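Local coordinates for protein CurM Sulfotransferase (Moorea producta, PDB 4GBM) that probably transfers a sulfo group from the cofactor PAPS to a curacin pathway intermediate, and is seen here holding the spent cofactor PAP, at residues 42-50 and 266-274; 35-43 and 196-207. The protein carries 2 engineered substitutions. One frame throughout, in Å; residues are numbered along the deposited sequence. Where two conformers were deposited one is given.

Contact 1 (42-50 and 266-274); sequences RSGSTLLRV and SISDPNFLK. With ZN (zinc ion), chain C; A3P (adenosine-3'-5'-diphosphate), chain G.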
loop_
_atom_site.group_PDB
_atom_site.type_symbol
_atom_site.label_atom_id
_atom_site.label_comp_id
_atom_site.label_asym_id
_atom_site.label_seq_id
_atom_site.Cartn_x
_atom_site.Cartn_y
_atom_site.Cartn_z
ATOM N N ARG A 42 -2.872 0.484 -8.225
ATOM C CA ARG A 42 -4.209 0.088 -8.727
ATOM C C ARG A 42 -4.576 -1.377 -8.464
ATOM O O ARG A 42 -5.378 -1.966 -9.196
ATOM C CB ARG A 42 -4.387 0.424 -10.240
ATOM C CG ARG A 42 -3.796 1.761 -10.695
ATOM C CD ARG A 42 -4.262 2.911 -9.813
ATOM N NE ARG A 42 -5.718 3.082 -9.809
ATOM C CZ ARG A 42 -6.338 4.006 -9.083
ATOM N NH1 ARG A 42 -7.660 4.128 -9.141
ATOM N NH2 ARG A 42 -5.629 4.814 -8.298
ATOM N N SER A 43 -4.003 -1.960 -7.411
ATOM C CA SER A 43 -4.189 -3.388 -7.129
ATOM C C SER A 43 -5.154 -3.669 -5.987
ATOM O O SER A 43 -5.245 -4.810 -5.523
ATOM C CB SER A 43 -2.836 -4.055 -6.848
ATOM O OG SER A 43 -1.990 -3.960 -7.985
ATOM N N GLY A 44 -5.885 -2.640 -5.555
ATOM C CA GLY A 44 -6.801 -2.757 -4.416
ATOM C C GLY A 44 -6.091 -2.632 -3.074
ATOM O O GLY A 44 -6.594 -3.118 -2.050
ATOM N N SER A 45 -4.926 -1.983 -3.070
ATOM C CA SER A 45 -4.130 -1.858 -1.831
ATOM C C SER A 45 -4.845 -1.034 -0.758
ATOM O O SER A 45 -4.778 -1.374 0.424
ATOM C CB SER A 45 -2.720 -1.307 -2.114
ATOM O OG SER A 45 -2.763 0.054 -2.521
ATOM N N THR A 46 -5.544 0.024 -1.171
ATOM C CA THR A 46 -6.282 0.868 -0.226
ATOM C C THR A 46 -7.434 0.082 0.388
ATOM O O THR A 46 -7.623 0.092 1.612
ATOM C CB THR A 46 -6.768 2.177 -0.878
ATOM O OG1 THR A 46 -5.647 2.872 -1.426
ATOM C CG2 THR A 46 -7.469 3.072 0.156
ATOM N N LEU A 47 -8.196 -0.612 -0.453
ATOM C CA LEU A 47 -9.245 -1.495 0.067
ATOM C C LEU A 47 -8.694 -2.444 1.138
ATOM O O LEU A 47 -9.249 -2.533 2.232
ATOM C CB LEU A 47 -9.887 -2.293 -1.064
ATOM C CG LEU A 47 -10.883 -3.374 -0.628
ATOM C CD1 LEU A 47 -12.141 -2.765 0.002
ATOM C CD2 LEU A 47 -11.244 -4.218 -1.843
ATOM N N LEU A 48 -7.596 -3.125 0.829
ATOM C CA LEU A 48 -7.005 -4.043 1.798
ATOM C C LEU A 48 -6.569 -3.344 3.091
ATOM O O LEU A 48 -6.863 -3.827 4.195
ATOM C CB LEU A 48 -5.845 -4.825 1.171
ATOM C CG LEU A 48 -5.177 -5.829 2.117
ATOM C CD1 LEU A 48 -6.160 -6.894 2.631
ATOM C CD2 LEU A 48 -3.991 -6.487 1.413
ATOM N N ARG A 49 -5.892 -2.203 2.971
ATOM C CA ARG A 49 -5.433 -1.520 4.187
ATOM C C ARG A 49 -6.609 -1.045 5.034
ATOM O O ARG A 49 -6.543 -1.076 6.260
ATOM C CB ARG A 49 -4.412 -0.410 3.877
ATOM C CG ARG A 49 -4.972 0.969 3.549
ATOM C CD ARG A 49 -5.133 1.853 4.795
ATOM N NE ARG A 49 -5.760 3.119 4.421
ATOM C CZ ARG A 49 -6.563 3.830 5.205
ATOM N NH1 ARG A 49 -7.102 4.952 4.735
ATOM N NH2 ARG A 49 -6.845 3.426 6.447
ATOM N N VAL A 50 -7.704 -0.667 4.377
ATOM C CA VAL A 50 -8.915 -0.220 5.081
ATOM C C VAL A 50 -9.620 -1.393 5.774
ATOM O O VAL A 50 -10.093 -1.251 6.899
ATOM C CB VAL A 50 -9.869 0.570 4.146
ATOM C CG1 VAL A 50 -11.197 0.877 4.839
ATOM C CG2 VAL A 50 -9.203 1.880 3.703
ATOM N N SER A 266 -2.701 10.425 -1.807
ATOM C CA SER A 266 -1.316 10.817 -2.005
ATOM C C SER A 266 -1.038 11.008 -3.476
ATOM O O SER A 266 -0.925 12.151 -3.939
ATOM C CB SER A 266 -0.362 9.779 -1.398
ATOM O OG SER A 266 -0.488 9.776 0.011
ATOM N N ILE A 267 -0.961 9.895 -4.206
ATOM C CA ILE A 267 -0.537 9.914 -5.610
ATOM C C ILE A 267 -1.669 9.902 -6.628
ATOM O O ILE A 267 -1.544 10.502 -7.692
ATOM C CB ILE A 267 0.477 8.795 -5.932
ATOM C CG1 ILE A 267 -0.129 7.405 -5.691
ATOM C CG2 ILE A 267 1.747 8.983 -5.103
ATOM C CD1 ILE A 267 0.570 6.281 -6.447
ATOM N N SER A 268 -2.759 9.208 -6.310
ATOM C CA SER A 268 -3.952 9.224 -7.151
ATOM C C SER A 268 -5.159 9.004 -6.255
ATOM O O SER A 268 -5.045 9.093 -5.032
ATOM C CB SER A 268 -3.885 8.144 -8.234
ATOM O OG SER A 268 -4.932 8.319 -9.177
ATOM N N ASP A 269 -6.308 8.731 -6.870
ATOM C CA ASP A 269 -7.533 8.424 -6.137
ATOM C C ASP A 269 -7.773 6.921 -6.229
ATOM O O ASP A 269 -7.931 6.396 -7.334
ATOM C CB ASP A 269 -8.717 9.197 -6.742
ATOM C CG ASP A 269 -9.961 9.178 -5.862
ATOM O OD1 ASP A 269 -10.017 8.364 -4.917
ATOM O OD2 ASP A 269 -10.885 9.990 -6.113
ATOM N N PRO A 270 -7.787 6.221 -5.075
ATOM C CA PRO A 270 -8.059 4.774 -5.121
ATOM C C PRO A 270 -9.522 4.457 -5.414
ATOM O O PRO A 270 -9.867 3.293 -5.630
ATOM C CB PRO A 270 -7.668 4.294 -3.720
ATOM C CG PRO A 270 -7.817 5.486 -2.845
ATOM C CD PRO A 270 -7.471 6.686 -3.709
ATOM N N ASN A 271 -10.370 5.490 -5.399
ATOM C CA ASN A 271 -11.795 5.374 -5.733
ATOM C C ASN A 271 -12.577 4.518 -4.744
ATOM O O ASN A 271 -13.674 4.044 -5.044
ATOM C CB ASN A 271 -11.999 4.889 -7.175
ATOM C CG ASN A 271 -11.433 5.857 -8.199
ATOM O OD1 ASN A 271 -11.522 7.081 -8.037
ATOM N ND2 ASN A 271 -10.843 5.313 -9.266
ATOM N N PHE A 272 -12.004 4.357 -3.559
ATOM C CA PHE A 272 -12.619 3.582 -2.492
ATOM C C PHE A 272 -14.003 4.143 -2.139
ATOM O O PHE A 272 -14.959 3.387 -1.953
ATOM C CB PHE A 272 -11.681 3.540 -1.273
ATOM C CG PHE A 272 -12.290 2.885 -0.065
ATOM C CD1 PHE A 272 -12.406 1.494 0.004
ATOM C CD2 PHE A 272 -12.748 3.654 1.001
ATOM C CE1 PHE A 272 -12.983 0.884 1.112
ATOM C CE2 PHE A 272 -13.325 3.051 2.114
ATOM C CZ PHE A 272 -13.441 1.659 2.167
ATOM N N LEU A 273 -14.120 5.466 -2.086
ATOM C CA LEU A 273 -15.390 6.089 -1.717
ATOM C C LEU A 273 -16.384 6.214 -2.883
ATOM O O LEU A 273 -17.450 6.818 -2.731
ATOM C CB LEU A 273 -15.161 7.427 -1.003
ATOM C CG LEU A 273 -14.386 7.336 0.321
ATOM C CD1 LEU A 273 -14.141 8.722 0.889
ATOM C CD2 LEU A 273 -15.077 6.440 1.360
ATOM N N LYS A 274 -16.038 5.638 -4.037
ATOM C CA LYS A 274 -17.003 5.490 -5.133
ATOM C C LYS A 274 -17.741 4.150 -5.062
ATOM O O LYS A 274 -18.584 3.841 -5.917
ATOM C CB LYS A 274 -16.329 5.684 -6.493
ATOM C CG LYS A 274 -15.919 7.135 -6.743
ATOM C CD LYS A 274 -15.258 7.297 -8.099
ATOM C CE LYS A 274 -14.730 8.712 -8.294
ATOM N NZ LYS A 274 -13.553 8.993 -7.417
HETATM ZN ZN ZN C . -11.453 8.669 -3.544
HETATM P P1 A3P G . -10.200 1.785 -10.127
HETATM O O1P A3P G . -9.375 2.694 -11.003
HETATM O O2P A3P G . -11.171 2.523 -9.241
HETATM O O3P A3P G . -10.785 0.619 -10.873
HETATM P P2 A3P G . -5.091 1.014 -5.094
HETATM O O4P A3P G . -3.998 -0.001 -4.979
HETATM O O5P A3P G . -4.750 2.247 -5.882
HETATM O O6P A3P G . -5.759 1.309 -3.778
HETATM O "O5'" A3P G . -6.215 0.294 -6.007
HETATM C "C5'" A3P G . -7.309 1.070 -6.509
HETATM C "C4'" A3P G . -8.297 0.090 -7.092
HETATM O "O4'" A3P G . -8.914 -0.634 -6.020
HETATM C "C3'" A3P G . -9.456 0.774 -7.790
HETATM O "O3'" A3P G . -9.089 1.142 -9.127
HETATM C "C2'" A3P G . -10.527 -0.308 -7.710
HETATM O "O2'" A3P G . -10.446 -1.193 -8.831
HETATM C "C1'" A3P G . -10.190 -1.093 -6.446
HETATM N N9 A3P G . -11.186 -0.809 -5.382
HETATM C C8 A3P G . -11.331 0.325 -4.664
HETATM N N7 A3P G . -12.375 0.231 -3.798
HETATM C C5 A3P G . -12.911 -0.995 -3.972
HETATM C C6 A3P G . -14.034 -1.768 -3.389
HETATM N N6 A3P G . -14.799 -1.222 -2.412
HETATM N N1 A3P G . -14.247 -3.023 -3.865
HETATM C C2 A3P G . -13.477 -3.579 -4.828
HETATM N N3 A3P G . -12.437 -2.931 -5.394
HETATM C C4 A3P G . -12.124 -1.675 -5.003
#

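Contact 2 (35-43 and 196-207); sequences IFILSSPRS and VWAKSNQNILNF. With A3P (adenosine-3'-5'-diphosphate), chain G.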
loop_
_atom_site.group_PDB
_atom_site.type_symbol
_atom_site.label_atom_id
_atom_site.label_comp_id
_atom_site.label_asym_id
_atom_site.label_seq_id
_atom_site.Cartn_x
_atom_site.Cartn_y
_atom_site.Cartn_z
ATOM N N ILE A 35 4.131 -4.970 9.628
ATOM C CA ILE A 35 3.517 -5.615 8.471
ATOM C C ILE A 35 3.569 -4.644 7.299
ATOM O O ILE A 35 3.173 -3.489 7.437
ATOM C CB ILE A 35 2.051 -5.988 8.772
ATOM C CG1 ILE A 35 1.996 -6.966 9.949
ATOM C CG2 ILE A 35 1.374 -6.578 7.521
ATOM C CD1 ILE A 35 0.636 -6.995 10.671
ATOM N N PHE A 36 4.083 -5.105 6.156
ATOM C CA PHE A 36 4.072 -4.298 4.926
ATOM C C PHE A 36 3.085 -4.853 3.915
ATOM O O PHE A 36 2.948 -6.073 3.786
ATOM C CB PHE A 36 5.458 -4.269 4.277
ATOM C CG PHE A 36 6.469 -3.463 5.035
ATOM C CD1 PHE A 36 6.529 -2.080 4.889
ATOM C CD2 PHE A 36 7.373 -4.085 5.891
ATOM C CE1 PHE A 36 7.472 -1.329 5.593
ATOM C CE2 PHE A 36 8.322 -3.346 6.601
ATOM C CZ PHE A 36 8.377 -1.967 6.447
ATOM N N ILE A 37 2.385 -3.967 3.207
ATOM C CA ILE A 37 1.617 -4.392 2.031
ATOM C C ILE A 37 2.364 -3.891 0.802
ATOM O O ILE A 37 2.522 -2.683 0.615
ATOM C CB ILE A 37 0.156 -3.865 2.015
ATOM C CG1 ILE A 37 -0.639 -4.438 3.193
ATOM C CG2 ILE A 37 -0.525 -4.236 0.683
ATOM C CD1 ILE A 37 -2.001 -3.762 3.442
ATOM N N LEU A 38 2.839 -4.828 -0.014
ATOM C CA LEU A 38 3.565 -4.494 -1.242
ATOM C C LEU A 38 2.726 -4.800 -2.466
ATOM O O LEU A 38 2.157 -5.892 -2.588
ATOM C CB LEU A 38 4.866 -5.289 -1.333
ATOM C CG LEU A 38 5.842 -5.182 -0.160
ATOM C CD1 LEU A 38 7.071 -6.008 -0.460
ATOM C CD2 LEU A 38 6.214 -3.731 0.149
ATOM N N SER A 39 2.668 -3.851 -3.392
ATOM C CA SER A 39 1.894 -4.065 -4.612
ATOM C C SER A 39 2.229 -3.060 -5.678
ATOM O O SER A 39 2.842 -2.027 -5.408
ATOM C CB SER A 39 0.388 -3.947 -4.319
ATOM O OG SER A 39 0.047 -2.601 -4.031
ATOM N N SER A 40 1.820 -3.378 -6.897
ATOM C CA SER A 40 1.761 -2.408 -7.984
ATOM C C SER A 40 0.637 -1.416 -7.679
ATOM O O SER A 40 -0.309 -1.756 -6.962
ATOM C CB SER A 40 1.476 -3.141 -9.302
ATOM O OG SER A 40 1.044 -2.263 -10.331
ATOM N N PRO A 41 0.716 -0.188 -8.227
ATOM C CA PRO A 41 -0.445 0.705 -8.183
ATOM C C PRO A 41 -1.719 0.025 -8.706
ATOM O O PRO A 41 -1.640 -0.894 -9.528
ATOM C CB PRO A 41 -0.034 1.820 -9.156
ATOM C CG PRO A 41 1.431 1.924 -8.940
ATOM C CD PRO A 41 1.884 0.485 -8.835
ATOM N N ARG A 42 -2.872 0.484 -8.225
ATOM C CA ARG A 42 -4.209 0.088 -8.727
ATOM C C ARG A 42 -4.576 -1.377 -8.464
ATOM O O ARG A 42 -5.378 -1.966 -9.196
ATOM C CB ARG A 42 -4.387 0.424 -10.240
ATOM C CG ARG A 42 -3.796 1.761 -10.695
ATOM C CD ARG A 42 -4.262 2.911 -9.813
ATOM N NE ARG A 42 -5.718 3.082 -9.809
ATOM C CZ ARG A 42 -6.338 4.006 -9.083
ATOM N NH1 ARG A 42 -7.660 4.128 -9.141
ATOM N NH2 ARG A 42 -5.629 4.814 -8.298
ATOM N N SER A 43 -4.003 -1.960 -7.411
ATOM C CA SER A 43 -4.189 -3.388 -7.129
ATOM C C SER A 43 -5.154 -3.669 -5.987
ATOM O O SER A 43 -5.245 -4.810 -5.523
ATOM C CB SER A 43 -2.836 -4.055 -6.848
ATOM O OG SER A 43 -1.990 -3.960 -7.985
ATOM N N VAL A 196 5.111 0.032 -15.256
ATOM C CA VAL A 196 4.905 0.188 -13.813
ATOM C C VAL A 196 4.474 -1.141 -13.172
ATOM O O VAL A 196 5.029 -1.554 -12.151
ATOM C CB VAL A 196 3.911 1.331 -13.485
ATOM C CG1 VAL A 196 3.541 1.314 -12.015
ATOM C CG2 VAL A 196 4.528 2.673 -13.843
ATOM N N TRP A 197 3.524 -1.832 -13.799
ATOM C CA TRP A 197 3.077 -3.130 -13.292
ATOM C C TRP A 197 4.211 -4.161 -13.326
ATOM O O TRP A 197 4.427 -4.884 -12.352
ATOM C CB TRP A 197 1.858 -3.633 -14.080
ATOM C CG TRP A 197 1.295 -4.918 -13.534
ATOM C CD1 TRP A 197 0.337 -5.043 -12.563
ATOM C CD2 TRP A 197 1.652 -6.256 -13.920
ATOM N NE1 TRP A 197 0.082 -6.372 -12.317
ATOM C CE2 TRP A 197 0.874 -7.138 -13.135
ATOM C CE3 TRP A 197 2.556 -6.793 -14.852
ATOM C CZ2 TRP A 197 0.971 -8.530 -13.250
ATOM C CZ3 TRP A 197 2.652 -8.175 -14.969
ATOM C CH2 TRP A 197 1.860 -9.029 -14.172
ATOM N N ALA A 198 4.945 -4.207 -14.440
ATOM C CA ALA A 198 6.021 -5.185 -14.619
ATOM C C ALA A 198 7.182 -4.943 -13.656
ATOM O O ALA A 198 7.656 -5.884 -13.008
ATOM C CB ALA A 198 6.519 -5.178 -16.070
ATOM N N LYS A 199 7.621 -3.686 -13.552
ATOM C CA LYS A 199 8.757 -3.344 -12.689
ATOM C C LYS A 199 8.425 -3.544 -11.210
ATOM O O LYS A 199 9.228 -4.127 -10.467
ATOM C CB LYS A 199 9.254 -1.917 -12.958
ATOM C CG LYS A 199 10.348 -1.445 -12.012
ATOM C CD LYS A 199 11.017 -0.167 -12.494
ATOM C CE LYS A 199 11.869 0.462 -11.395
ATOM N NZ LYS A 199 12.863 -0.474 -10.772
ATOM N N SER A 200 7.253 -3.072 -10.784
ATOM C CA SER A 200 6.817 -3.224 -9.395
ATOM C C SER A 200 6.775 -4.695 -9.012
ATOM O O SER A 200 7.314 -5.099 -7.985
ATOM C CB SER A 200 5.439 -2.593 -9.184
ATOM O OG SER A 200 5.467 -1.207 -9.458
ATOM N N ASN A 201 6.133 -5.499 -9.856
ATOM C CA ASN A 201 6.013 -6.921 -9.559
ATOM C C ASN A 201 7.337 -7.656 -9.604
ATOM O O ASN A 201 7.624 -8.451 -8.716
ATOM C CB ASN A 201 4.942 -7.575 -10.423
ATOM C CG ASN A 201 3.564 -7.295 -9.897
ATOM O OD1 ASN A 201 3.197 -7.788 -8.828
ATOM N ND2 ASN A 201 2.799 -6.471 -10.614
ATOM N N GLN A 202 8.162 -7.372 -10.612
ATOM C CA GLN A 202 9.482 -7.995 -10.656
ATOM C C GLN A 202 10.333 -7.609 -9.438
ATOM O O GLN A 202 11.020 -8.463 -8.863
ATOM C CB GLN A 202 10.223 -7.680 -11.960
ATOM C CG GLN A 202 11.442 -8.594 -12.172
ATOM C CD GLN A 202 11.054 -10.060 -12.219
ATOM O OE1 GLN A 202 10.275 -10.479 -13.078
ATOM N NE2 GLN A 202 11.588 -10.847 -11.294
ATOM N N ASN A 203 10.274 -6.339 -9.036
ATOM C CA ASN A 203 11.018 -5.882 -7.859
ATOM C C ASN A 203 10.563 -6.617 -6.593
ATOM O O ASN A 203 11.388 -7.030 -5.782
ATOM C CB ASN A 203 10.886 -4.368 -7.652
ATOM C CG ASN A 203 11.670 -3.541 -8.677
ATOM O OD1 ASN A 203 11.427 -2.332 -8.812
ATOM N ND2 ASN A 203 12.592 -4.170 -9.393
ATOM N N ILE A 204 9.252 -6.784 -6.433
ATOM C CA ILE A 204 8.726 -7.518 -5.275
ATOM C C ILE A 204 9.154 -8.983 -5.310
ATOM O O ILE A 204 9.621 -9.527 -4.305
ATOM C CB ILE A 204 7.199 -7.423 -5.166
ATOM C CG1 ILE A 204 6.773 -5.974 -4.929
ATOM C CG2 ILE A 204 6.713 -8.277 -3.987
ATOM C CD1 ILE A 204 5.304 -5.706 -5.222
ATOM N N LEU A 205 9.003 -9.620 -6.470
ATOM C CA LEU A 205 9.429 -11.009 -6.633
ATOM C C LEU A 205 10.898 -11.193 -6.275
ATOM O O LEU A 205 11.252 -12.129 -5.536
ATOM C CB LEU A 205 9.152 -11.491 -8.060
ATOM C CG LEU A 205 7.666 -11.676 -8.383
ATOM C CD1 LEU A 205 7.435 -11.732 -9.891
ATOM C CD2 LEU A 205 7.148 -12.935 -7.704
ATOM N N ASN A 206 11.749 -10.306 -6.791
ATOM C CA ASN A 206 13.184 -10.356 -6.495
ATOM C C ASN A 206 13.477 -10.191 -5.006
ATOM O O ASN A 206 14.285 -10.926 -4.440
ATOM C CB ASN A 206 13.943 -9.293 -7.298
ATOM C CG ASN A 206 13.994 -9.600 -8.790
ATOM O OD1 ASN A 206 13.658 -10.698 -9.226
ATOM N ND2 ASN A 206 14.412 -8.615 -9.578
ATOM N N PHE A 207 12.822 -9.215 -4.385
ATOM C CA PHE A 207 13.006 -8.926 -2.969
ATOM C C PHE A 207 12.560 -10.100 -2.090
ATOM O O PHE A 207 13.302 -10.563 -1.215
ATOM C CB PHE A 207 12.237 -7.644 -2.633
ATOM C CG PHE A 207 12.127 -7.345 -1.172
ATOM C CD1 PHE A 207 13.239 -6.920 -0.441
ATOM C CD2 PHE A 207 10.895 -7.435 -0.537
ATOM C CE1 PHE A 207 13.134 -6.622 0.914
ATOM C CE2 PHE A 207 10.775 -7.141 0.824
ATOM C CZ PHE A 207 11.900 -6.730 1.549
HETATM P P1 A3P G . -10.200 1.785 -10.127
HETATM O O1P A3P G . -9.375 2.694 -11.003
HETATM O O2P A3P G . -11.171 2.523 -9.241
HETATM O O3P A3P G . -10.785 0.619 -10.873
HETATM P P2 A3P G . -5.091 1.014 -5.094
HETATM O O4P A3P G . -3.998 -0.001 -4.979
HETATM O O5P A3P G . -4.750 2.247 -5.882
HETATM O O6P A3P G . -5.759 1.309 -3.778
HETATM O "O5'" A3P G . -6.215 0.294 -6.007
HETATM C "C5'" A3P G . -7.309 1.070 -6.509
HETATM C "C4'" A3P G . -8.297 0.090 -7.092
HETATM O "O4'" A3P G . -8.914 -0.634 -6.020
HETATM C "C3'" A3P G . -9.456 0.774 -7.790
HETATM O "O3'" A3P G . -9.089 1.142 -9.127
HETATM C "C2'" A3P G . -10.527 -0.308 -7.710
HETATM O "O2'" A3P G . -10.446 -1.193 -8.831
HETATM C "C1'" A3P G . -10.190 -1.093 -6.446
HETATM N N9 A3P G . -11.186 -0.809 -5.382
HETATM C C8 A3P G . -11.331 0.325 -4.664
HETATM N N7 A3P G . -12.375 0.231 -3.798
HETATM C C5 A3P G . -12.911 -0.995 -3.972
HETATM C C6 A3P G . -14.034 -1.768 -3.389
HETATM N N6 A3P G . -14.799 -1.222 -2.412
HETATM N N1 A3P G . -14.247 -3.023 -3.865
HETATM C C2 A3P G . -13.477 -3.579 -4.828
HETATM N N3 A3P G . -12.437 -2.931 -5.394
HETATM C C4 A3P G . -12.124 -1.675 -5.003
HETATM O O HOH W 1 1.360 -6.200 -7.388
HETATM O O HOH W 2 -0.563 -6.035 -9.336
#

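Contact 1 (42-50 and 266-274)
Arg42 grips the backbone carbonyl of Asp269 end-on. NH1, 2.9 Å from Asp269 O, lies in the carbonyl plane, while NH2, 3.0 Å from the same Asp269 O, stands well above it. Bends at chi2 and chi3 (-51° and -60°) curl the arginine round the nucleotide, bringing C5' of A3P over one guanidinium face and O1P to the edge, 2.9 Å from NH1. Ser172 takes the NE hydrogen. With an alanine here, the carbonyl of Asp269 would probably lose both of its guanidinium donors and the 3'-phosphate a charged partner. Beside the arginine, Asn271 ND2 donates to A3P O2P at 2.8 Å, and Asp269 OD1 binds a zinc ion, which His261 also binds. Further along, Pro270 CB lies 3.4 Å from Thr46 OG1, whose hydroxyl donates to A3P O6P. Phe272 reaches the helix: Leu47 CD1 meets its ring edge-on in plane, and Val50 CG1 comes obliquely to CZ at 3.6 Å. With the backbone nitrogens of Gly44, Ser45 and Thr46 bonded to the 5' end of A3P, this is the P-loop-like 5'-phosphate-binding loop of the sulfotransferase fold, closed over by the loop holding the 3'-phosphate.

Contact 2 (35-43 and 196-207)
Water makes the polar link between Ser40 and Asn201: it accepts from Ser40 N at 2.9 Å and donates to Asn201 OD1 at 2.8 Å, where the two segments form no direct hydrogen bond. Tyr161 is a further partner of that OD1. The other half of the same amide stays with its own helix. Asn201 CG lies anti to the carbonyl carbon (chi1 -79°), and ND2 donates to Trp197 O at 2.9 Å while sitting over one face of the Trp197 indole, toward its rim; this bond and the helical one from Asn201 N reach the carbonyl from opposite faces. The amide is thus fixed at both ends, with ND2 also resting against Ser40 CB. Trp197 NE1 is bonded to Arg164 O, and a second water accepts weakly from NE1 and donates to Ser43 OG. In one of two conformers, Ser40 OG lies 3.6 Å from Trp197 CD1 and donates to a lone pair of Pro41 O.

The arrangement belongs to the three-layer alpha/beta fold of the P-loop clan. Strand 35-39 is the middle strand of a parallel sheet, and helix 189-208 packs on one side of it; the axes of 35-39 and 196-207 approach to 8.8 Å, their N-to-C directions 134° apart.

The backbones come closest at Ser40 and Ser200, whose CA atoms are 5.3 Å apart. The Pro41 and Val196 side chains cross at about a right angle, CD to CG1 3.7 Å. One turn on from Ser200, Ile204 CD1 presses on the backbone at Ser39 N, 3.7 Å away, and on Leu38 CB. Leu38 CD1 ends obliquely against the Phe207 ring, which packs edge-to-face with Tyr159.

In the fold
The centres of contacts 1 and 2 are 15 Å apart. The first segments of contact 2 and contact 1 run on from each other, sharing Arg42 and Ser43. Neighbouring strand residues face opposite ways: Leu38 belongs to contact 2 and looks to helix 189-208, whereas Ile37 CD1 lies 3.9 Å from Leu48 CD2 on the helix of contact 1. Ser39 OG packs 3.6 Å from Ser45 CB. Contact 2 joins the start of the loop to helix 189-208; contact 1 brings the loop 266-274 against A3P and the first turns of helix 45-53. Ser43, in both residue ranges, gives A3P O4P a weak bond from its N.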